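Local coordinates for protein carboxylesterase (Ferroplasma acidiphilum, PDB 3WJ2) that probably hydrolyses carboxylic ester bonds, as a carboxylesterase with the alpha/beta hydrolase fold, at residues A178-F183 with N239-I244; L80-G85 with Y131-Y136; S186-N191 with R254-T259. One frame throughout, in Å; residues are numbered along the deposited sequence.

Contact 1: residues A178-F183 with N239-I244; sequences AVQVLF and NLPPAI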
# COMPACT_ATOMS: atom_id res chain seq x y z
N ALA B 178 -5.72 -25.05 22.07
CA ALA B 178 -6.01 -25.73 20.84
C ALA B 178 -5.96 -24.79 19.61
O ALA B 178 -5.73 -25.25 18.53
CB ALA B 178 -7.39 -26.39 20.94
N VAL B 179 -6.25 -23.50 19.87
CA VAL B 179 -6.32 -22.51 18.79
C VAL B 179 -6.14 -21.15 19.47
O VAL B 179 -6.42 -21.08 20.67
CB VAL B 179 -7.61 -22.64 18.02
CG1 VAL B 179 -8.91 -22.38 18.92
CG2 VAL B 179 -7.55 -21.59 16.82
N GLN B 180 -5.62 -20.20 18.71
CA GLN B 180 -5.56 -18.80 19.14
C GLN B 180 -6.34 -18.01 18.16
O GLN B 180 -6.01 -17.99 17.00
CB GLN B 180 -4.08 -18.33 19.34
CG GLN B 180 -3.20 -18.53 18.07
CD GLN B 180 -1.79 -18.06 18.29
OE1 GLN B 180 -1.58 -17.03 18.86
NE2 GLN B 180 -0.79 -18.87 17.78
N VAL B 181 -7.39 -17.35 18.65
CA VAL B 181 -8.31 -16.62 17.70
C VAL B 181 -8.06 -15.12 18.04
O VAL B 181 -8.33 -14.62 19.18
CB VAL B 181 -9.72 -16.94 18.04
CG1 VAL B 181 -10.57 -16.13 17.02
CG2 VAL B 181 -9.98 -18.42 17.84
N LEU B 182 -7.42 -14.43 17.08
CA LEU B 182 -6.88 -13.11 17.41
C LEU B 182 -7.58 -12.06 16.59
O LEU B 182 -7.31 -11.85 15.42
CB LEU B 182 -5.32 -13.04 17.02
CG LEU B 182 -4.54 -14.21 17.68
CD1 LEU B 182 -3.06 -14.20 17.10
CD2 LEU B 182 -4.52 -14.19 19.22
N PHE B 183 -8.47 -11.28 17.26
CA PHE B 183 -9.04 -10.16 16.54
C PHE B 183 -8.21 -8.94 16.81
O PHE B 183 -8.13 -8.37 17.93
CB PHE B 183 -10.52 -9.86 17.15
CG PHE B 183 -11.56 -10.83 16.70
CD1 PHE B 183 -12.28 -10.60 15.53
CD2 PHE B 183 -11.90 -11.93 17.54
CE1 PHE B 183 -13.22 -11.57 15.10
CE2 PHE B 183 -12.90 -12.88 17.12
CZ PHE B 183 -13.58 -12.65 15.92
N ASN B 239 5.85 -24.14 16.63
CA ASN B 239 5.18 -24.95 17.56
C ASN B 239 4.17 -24.16 18.39
O ASN B 239 3.73 -24.60 19.45
CB ASN B 239 6.18 -25.65 18.48
CG ASN B 239 7.10 -26.57 17.66
OD1 ASN B 239 6.59 -27.31 16.81
ND2 ASN B 239 8.42 -26.46 17.84
N LEU B 240 3.70 -23.07 17.79
CA LEU B 240 2.51 -22.35 18.37
C LEU B 240 1.19 -22.97 17.90
O LEU B 240 1.13 -23.66 16.85
CB LEU B 240 2.58 -20.90 17.92
CG LEU B 240 3.69 -20.12 18.58
CD1 LEU B 240 3.88 -18.73 18.10
CD2 LEU B 240 3.56 -20.12 20.18
N PRO B 241 0.10 -22.74 18.64
CA PRO B 241 -1.20 -23.23 18.23
C PRO B 241 -1.72 -22.64 16.91
O PRO B 241 -1.37 -21.52 16.57
CB PRO B 241 -2.14 -22.72 19.34
CG PRO B 241 -1.23 -22.42 20.56
CD PRO B 241 0.04 -21.88 19.84
N PRO B 242 -2.53 -23.41 16.17
CA PRO B 242 -3.15 -22.92 14.92
C PRO B 242 -3.80 -21.54 15.25
O PRO B 242 -4.33 -21.38 16.38
CB PRO B 242 -4.20 -23.97 14.62
CG PRO B 242 -3.59 -25.25 15.30
CD PRO B 242 -2.95 -24.78 16.53
N ALA B 243 -3.72 -20.62 14.29
CA ALA B 243 -4.17 -19.26 14.55
C ALA B 243 -5.26 -18.87 13.53
O ALA B 243 -5.26 -19.31 12.33
CB ALA B 243 -3.05 -18.27 14.42
N ILE B 244 -6.19 -18.03 14.04
CA ILE B 244 -7.07 -17.23 13.14
C ILE B 244 -6.75 -15.77 13.49
O ILE B 244 -6.85 -15.36 14.67
CB ILE B 244 -8.51 -17.50 13.40
CG1 ILE B 244 -8.84 -18.99 13.23
CG2 ILE B 244 -9.42 -16.59 12.51
CD1 ILE B 244 -10.33 -19.37 13.75

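Contact 2: residues L80-G85 with Y131-Y136; sequences LYYHGG and YDSFHY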
# COMPACT_ATOMS: atom_id res chain seq x y z
N LEU B 80 -11.45 -19.64 25.94
CA LEU B 80 -11.27 -18.61 26.98
C LEU B 80 -11.12 -17.29 26.22
O LEU B 80 -10.25 -17.20 25.34
CB LEU B 80 -10.06 -18.90 27.84
CG LEU B 80 -9.99 -20.37 28.28
CD1 LEU B 80 -8.75 -20.45 29.23
CD2 LEU B 80 -11.25 -20.85 28.90
N TYR B 81 -11.94 -16.31 26.58
CA TYR B 81 -11.99 -15.02 25.83
C TYR B 81 -11.45 -13.95 26.72
O TYR B 81 -11.92 -13.74 27.87
CB TYR B 81 -13.45 -14.69 25.41
CG TYR B 81 -13.37 -13.61 24.35
CD1 TYR B 81 -13.21 -14.01 23.00
CD2 TYR B 81 -13.38 -12.26 24.72
CE1 TYR B 81 -13.08 -13.03 21.99
CE2 TYR B 81 -13.18 -11.26 23.69
CZ TYR B 81 -13.00 -11.70 22.37
OH TYR B 81 -12.79 -10.75 21.39
N TYR B 82 -10.49 -13.18 26.22
CA TYR B 82 -9.94 -12.06 26.96
C TYR B 82 -10.28 -10.76 26.25
O TYR B 82 -9.91 -10.46 25.11
CB TYR B 82 -8.35 -12.14 27.10
CG TYR B 82 -7.95 -13.49 27.73
CD1 TYR B 82 -7.90 -13.62 29.08
CD2 TYR B 82 -7.71 -14.64 26.89
CE1 TYR B 82 -7.67 -14.87 29.67
CE2 TYR B 82 -7.44 -15.87 27.49
CZ TYR B 82 -7.37 -15.94 28.87
OH TYR B 82 -7.16 -17.14 29.52
N HIS B 83 -11.10 -9.94 26.94
CA HIS B 83 -11.67 -8.76 26.24
C HIS B 83 -10.60 -7.71 25.93
O HIS B 83 -9.47 -7.70 26.50
CB HIS B 83 -12.70 -8.06 27.24
CG HIS B 83 -12.08 -7.46 28.48
ND1 HIS B 83 -11.54 -6.19 28.53
CD2 HIS B 83 -11.97 -7.96 29.73
CE1 HIS B 83 -11.09 -5.98 29.75
NE2 HIS B 83 -11.33 -7.05 30.48
N GLY B 84 -10.94 -6.82 25.03
CA GLY B 84 -10.10 -5.63 24.69
C GLY B 84 -10.32 -4.42 25.58
O GLY B 84 -11.10 -4.51 26.54
N GLY B 85 -9.76 -3.30 25.19
CA GLY B 85 -9.78 -2.10 26.11
C GLY B 85 -8.42 -1.49 26.51
O GLY B 85 -8.28 -0.82 27.53
N TYR B 131 -2.25 -16.21 31.15
CA TYR B 131 -1.57 -17.49 31.15
C TYR B 131 -1.98 -18.38 32.28
O TYR B 131 -2.31 -19.58 32.05
CB TYR B 131 -0.09 -17.19 31.28
CG TYR B 131 0.79 -18.46 31.36
CD1 TYR B 131 1.22 -19.08 30.20
CD2 TYR B 131 1.21 -18.97 32.62
CE1 TYR B 131 2.08 -20.20 30.24
CE2 TYR B 131 2.10 -20.10 32.68
CZ TYR B 131 2.49 -20.68 31.48
OH TYR B 131 3.36 -21.79 31.46
N ASP B 132 -2.06 -17.79 33.47
CA ASP B 132 -2.48 -18.58 34.64
C ASP B 132 -3.93 -19.02 34.54
O ASP B 132 -4.22 -20.19 34.93
CB ASP B 132 -2.23 -17.81 35.94
CG ASP B 132 -0.75 -17.66 36.25
OD1 ASP B 132 0.16 -18.41 35.75
OD2 ASP B 132 -0.46 -16.78 37.08
N SER B 133 -4.85 -18.18 33.98
CA SER B 133 -6.23 -18.63 33.92
C SER B 133 -6.40 -19.78 32.94
O SER B 133 -7.22 -20.66 33.13
CB SER B 133 -7.27 -17.48 33.65
OG SER B 133 -6.96 -16.86 32.39
N PHE B 134 -5.61 -19.77 31.79
CA PHE B 134 -5.68 -20.84 30.84
C PHE B 134 -5.28 -22.14 31.55
O PHE B 134 -5.98 -23.13 31.41
CB PHE B 134 -4.77 -20.52 29.61
CG PHE B 134 -4.54 -21.76 28.77
CD1 PHE B 134 -5.61 -22.34 28.07
CD2 PHE B 134 -3.30 -22.45 28.84
CE1 PHE B 134 -5.44 -23.57 27.36
CE2 PHE B 134 -3.18 -23.67 28.13
CZ PHE B 134 -4.24 -24.22 27.45
N HIS B 135 -4.15 -22.05 32.25
CA HIS B 135 -3.69 -23.31 32.89
C HIS B 135 -4.61 -23.73 33.99
O HIS B 135 -4.85 -24.97 34.17
CB HIS B 135 -2.22 -23.18 33.31
CG HIS B 135 -1.27 -23.31 32.16
ND1 HIS B 135 -1.06 -24.49 31.47
CD2 HIS B 135 -0.59 -22.35 31.49
CE1 HIS B 135 -0.21 -24.26 30.48
NE2 HIS B 135 0.11 -22.97 30.49
N TYR B 136 -5.18 -22.80 34.73
CA TYR B 136 -6.16 -23.15 35.80
C TYR B 136 -7.37 -23.88 35.23
O TYR B 136 -7.76 -24.98 35.75
CB TYR B 136 -6.54 -21.89 36.53
CG TYR B 136 -7.53 -22.03 37.69
CD1 TYR B 136 -7.13 -21.88 39.00
CD2 TYR B 136 -8.89 -22.09 37.41
CE1 TYR B 136 -8.10 -21.89 40.03
CE2 TYR B 136 -9.84 -22.10 38.41
CZ TYR B 136 -9.43 -22.00 39.72
OH TYR B 136 -10.44 -21.96 40.74

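Contact 3: residues S186-N191 with R254-T259; sequences SLAPDN and RDPEET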
# COMPACT_ATOMS: atom_id res chain seq x y z
N SER B 186 -2.83 -5.87 19.62
CA SER B 186 -1.64 -5.00 19.69
C SER B 186 -0.47 -6.05 19.76
O SER B 186 -0.60 -7.13 20.38
CB SER B 186 -1.70 -3.99 20.83
OG SER B 186 -2.06 -4.74 22.02
N LEU B 187 0.59 -5.91 19.01
CA LEU B 187 1.61 -6.92 19.09
C LEU B 187 3.06 -6.37 19.21
O LEU B 187 4.04 -7.15 19.39
CB LEU B 187 1.62 -7.74 17.83
CG LEU B 187 0.37 -8.68 17.64
CD1 LEU B 187 0.33 -9.12 16.12
CD2 LEU B 187 0.38 -9.83 18.58
N ALA B 188 3.23 -5.14 18.76
CA ALA B 188 4.60 -4.61 18.52
C ALA B 188 4.71 -3.20 19.10
O ALA B 188 3.72 -2.43 19.27
CB ALA B 188 4.89 -4.58 16.97
N PRO B 189 6.01 -2.79 19.28
CA PRO B 189 6.22 -1.44 19.74
C PRO B 189 6.12 -0.49 18.56
O PRO B 189 7.18 0.08 18.17
CB PRO B 189 7.67 -1.46 20.23
CG PRO B 189 8.36 -2.51 19.32
CD PRO B 189 7.27 -3.56 19.15
N ASP B 190 4.93 -0.07 18.16
CA ASP B 190 4.83 0.64 16.78
C ASP B 190 4.35 2.07 16.80
O ASP B 190 3.17 2.35 17.07
CB ASP B 190 3.97 -0.26 15.89
CG ASP B 190 3.81 0.29 14.47
OD1 ASP B 190 4.65 1.11 14.14
OD2 ASP B 190 2.86 -0.19 13.78
N ASN B 191 5.21 3.03 16.49
CA ASN B 191 4.75 4.40 16.21
C ASN B 191 5.28 4.87 14.85
O ASN B 191 5.51 6.08 14.58
CB ASN B 191 5.14 5.41 17.31
CG ASN B 191 6.63 5.64 17.39
OD1 ASN B 191 7.41 4.78 16.98
ND2 ASN B 191 7.03 6.75 17.97
N ARG B 254 -2.91 -2.55 12.07
CA ARG B 254 -3.05 -3.56 11.06
C ARG B 254 -1.70 -4.13 10.57
O ARG B 254 -1.58 -5.34 10.42
CB ARG B 254 -3.77 -2.90 9.84
CG ARG B 254 -3.97 -3.83 8.62
CD ARG B 254 -4.35 -2.97 7.38
NE ARG B 254 -3.12 -2.38 6.90
CZ ARG B 254 -3.13 -1.50 5.88
NH1 ARG B 254 -4.29 -0.99 5.42
NH2 ARG B 254 -1.98 -1.02 5.43
N ASP B 255 -0.77 -3.26 10.20
CA ASP B 255 0.44 -3.85 9.50
C ASP B 255 1.23 -4.88 10.38
O ASP B 255 1.53 -5.99 9.89
CB ASP B 255 1.38 -2.79 8.97
CG ASP B 255 0.80 -2.06 7.69
OD1 ASP B 255 -0.17 -2.55 7.10
OD2 ASP B 255 1.38 -1.02 7.32
N PRO B 256 1.48 -4.56 11.67
CA PRO B 256 2.14 -5.60 12.48
C PRO B 256 1.36 -6.91 12.59
O PRO B 256 1.96 -8.00 12.68
CB PRO B 256 2.34 -4.91 13.87
CG PRO B 256 2.35 -3.38 13.55
CD PRO B 256 1.27 -3.32 12.44
N GLU B 257 0.01 -6.82 12.58
CA GLU B 257 -0.74 -8.05 12.63
C GLU B 257 -0.58 -8.91 11.43
O GLU B 257 -0.65 -10.12 11.48
CB GLU B 257 -2.28 -7.68 12.81
CG GLU B 257 -2.52 -6.98 14.16
CD GLU B 257 -3.84 -6.23 14.15
OE1 GLU B 257 -4.48 -6.25 13.08
OE2 GLU B 257 -4.16 -5.61 15.24
N GLU B 258 -0.52 -8.27 10.24
CA GLU B 258 -0.45 -8.99 8.97
C GLU B 258 0.98 -9.56 8.91
O GLU B 258 1.10 -10.74 8.49
CB GLU B 258 -0.75 -8.05 7.81
CG GLU B 258 -2.28 -7.61 7.96
CD GLU B 258 -2.83 -6.92 6.74
OE1 GLU B 258 -2.07 -6.53 5.76
OE2 GLU B 258 -4.06 -6.70 6.72
N THR B 259 1.93 -8.87 9.51
CA THR B 259 3.32 -9.48 9.60
C THR B 259 3.30 -10.69 10.50
O THR B 259 3.83 -11.76 10.16
CB THR B 259 4.29 -8.48 10.16
OG1 THR B 259 4.42 -7.38 9.21
CG2 THR B 259 5.66 -9.09 10.56

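Contact 1: residues A178-F183 with N239-I244
Pro242 O is held by two groups of 178-183: Gln180 N gives it a hydrogen bond of 2.9 Å, and the CA-H of Val179 rests against it, with Val179 CA 3.3 Å from Pro242 O. Gln180 also accepts, taking Ile244 N on its O at 3.0 Å, and one rung further Leu182 N bonds to Ile244 O. This ladder sets Gln180 beside Ala243 and Val181 beside Ile244 in parallel register. The Gln180 side chain adds a fourth bond. Its CG sits between the backbone N and the carbonyl carbon (chi1 56°), the chain runs on extended, and NE2 donates to Pro241 O at 3.0 Å, nearly straight at 173°. The oxygen lies in the amide plane, so the bond would resist rotation of the amide. Glutamine suits the place because its reach lets it bond to the run before the strand; Ala243 is small enough to admit it, with Gln180 CG 3.7 Å from Ala243 CB. Helix 157-172 covers this face through Cys166. On the other, Val181 CG2 lies 4.2 Å from Ile244 CD1, and both residues pack on Val300 of helix 291-303. Parallel strands sandwiched between helices are the core of the alpha/beta hydrolase fold.

Contact 2: residues L80-G85 with Y131-Y136
Leu80, on strand 78-82, sends CD1 against helix 125-139, where it lies 3.5 Å from Phe134 CA. Leu80 CD1 also meets the edge of the Phe134 ring, near its plane, 3.8 Å from Phe134 CD1. Phe134 turns CG anti to its backbone N (chi1 165°), and its ring packs on Ile150 and Val152 of strand 150-155, the neighbour of strand 78-82 in the sheet, so a branched aliphatic and a flat ring fill the space between sheet and helix. The strand and helix run nearly antiparallel, their short axes 10.1 Å apart. Two residues on, Tyr82 points the same way as Leu80 but reaches further, and Tyr82 OH donates a hydrogen bond of 2.9 Å to Ser133 OG. Ser133 OG lies in the plane of the Tyr82 ring, at its edge, 3.4 Å from Tyr82 CE1. The Tyr82 side chain also touches Ile113 and Leu165. A phenylalanine in place of Tyr82 would probably leave Ser133 OG without this donor and the ring without its polar tether to the helix. After Tyr82, His83, Gly84 and Gly85 begin the HGGG sequence that in hormone-sensitive-lipase relatives builds the oxyanion hole. Ser133 OG is also bonded to Asp129 O one turn back in the helix; a tyrosine hydroxyl and a serine can therefore be buried together, their polarity spent on each other and on the helix backbone.

Contact 3: residues S186-N191 with R254-T259
Asp190 turns CG anti to its backbone N (chi1 -178°), while Leu187 sets CG anti to its carbonyl carbon (chi1 -70°), and both side chains meet the first turns of helix 254-266. The contact joins the loop after strand 180-183 of the alpha/beta hydrolase fold to this helix, and an inverse gamma turn centred on Pro189 lies between the two residues. No hydrogen bond crosses. Pro256 is the common target: Ala188 CB touches Pro256 CB at 4.0 Å, and Asp190 OD2 lies 3.2 Å from Pro256 CG, the two side chains crossing at about a right angle. Proline fits this first turn, where a backbone N-H would find no carbonyl one turn back in the helix. Leu187 CD1 rests 3.8 Å from Glu257 CA, on the helix backbone. The carboxylate of Asp190 has its polar partners in its own loop, OD2 with Ser193 OG and OD1 with Phe192 N. Phe192 of the second subunit packs over Ala188, Asp190 and Pro256, which places the contact at a subunit interface. Next to the proline, Arg254 bridges Asp255 side-on: NE at 3.0 Å and NH2 at 2.9 Å both meet Asp255 OD1, which lies in the guanidinium plane.

In the fold
All three contacts fall within one alpha/beta hydrolase unit. Contact 2 comes first along the chain and closes before contact 1 opens, whereas contacts 1 and 3 interleave: strand 180-183 leads into the loop of contact 3, and strand 243-248 is followed by its helix 254-266. Contacts 1 and 2 reach the same central sheet, their centres 14 Å apart with strand 150-155 between their strands, and Phe183 CD2 lies 4.1 Å from Tyr81 OH. Contact 3 sits about 17 Å from contact 1 and 21 Å from contact 2, centre to centre. The chain thus links the central sheet to a loop-helix contact, itself largely buried, that also meets a second subunit.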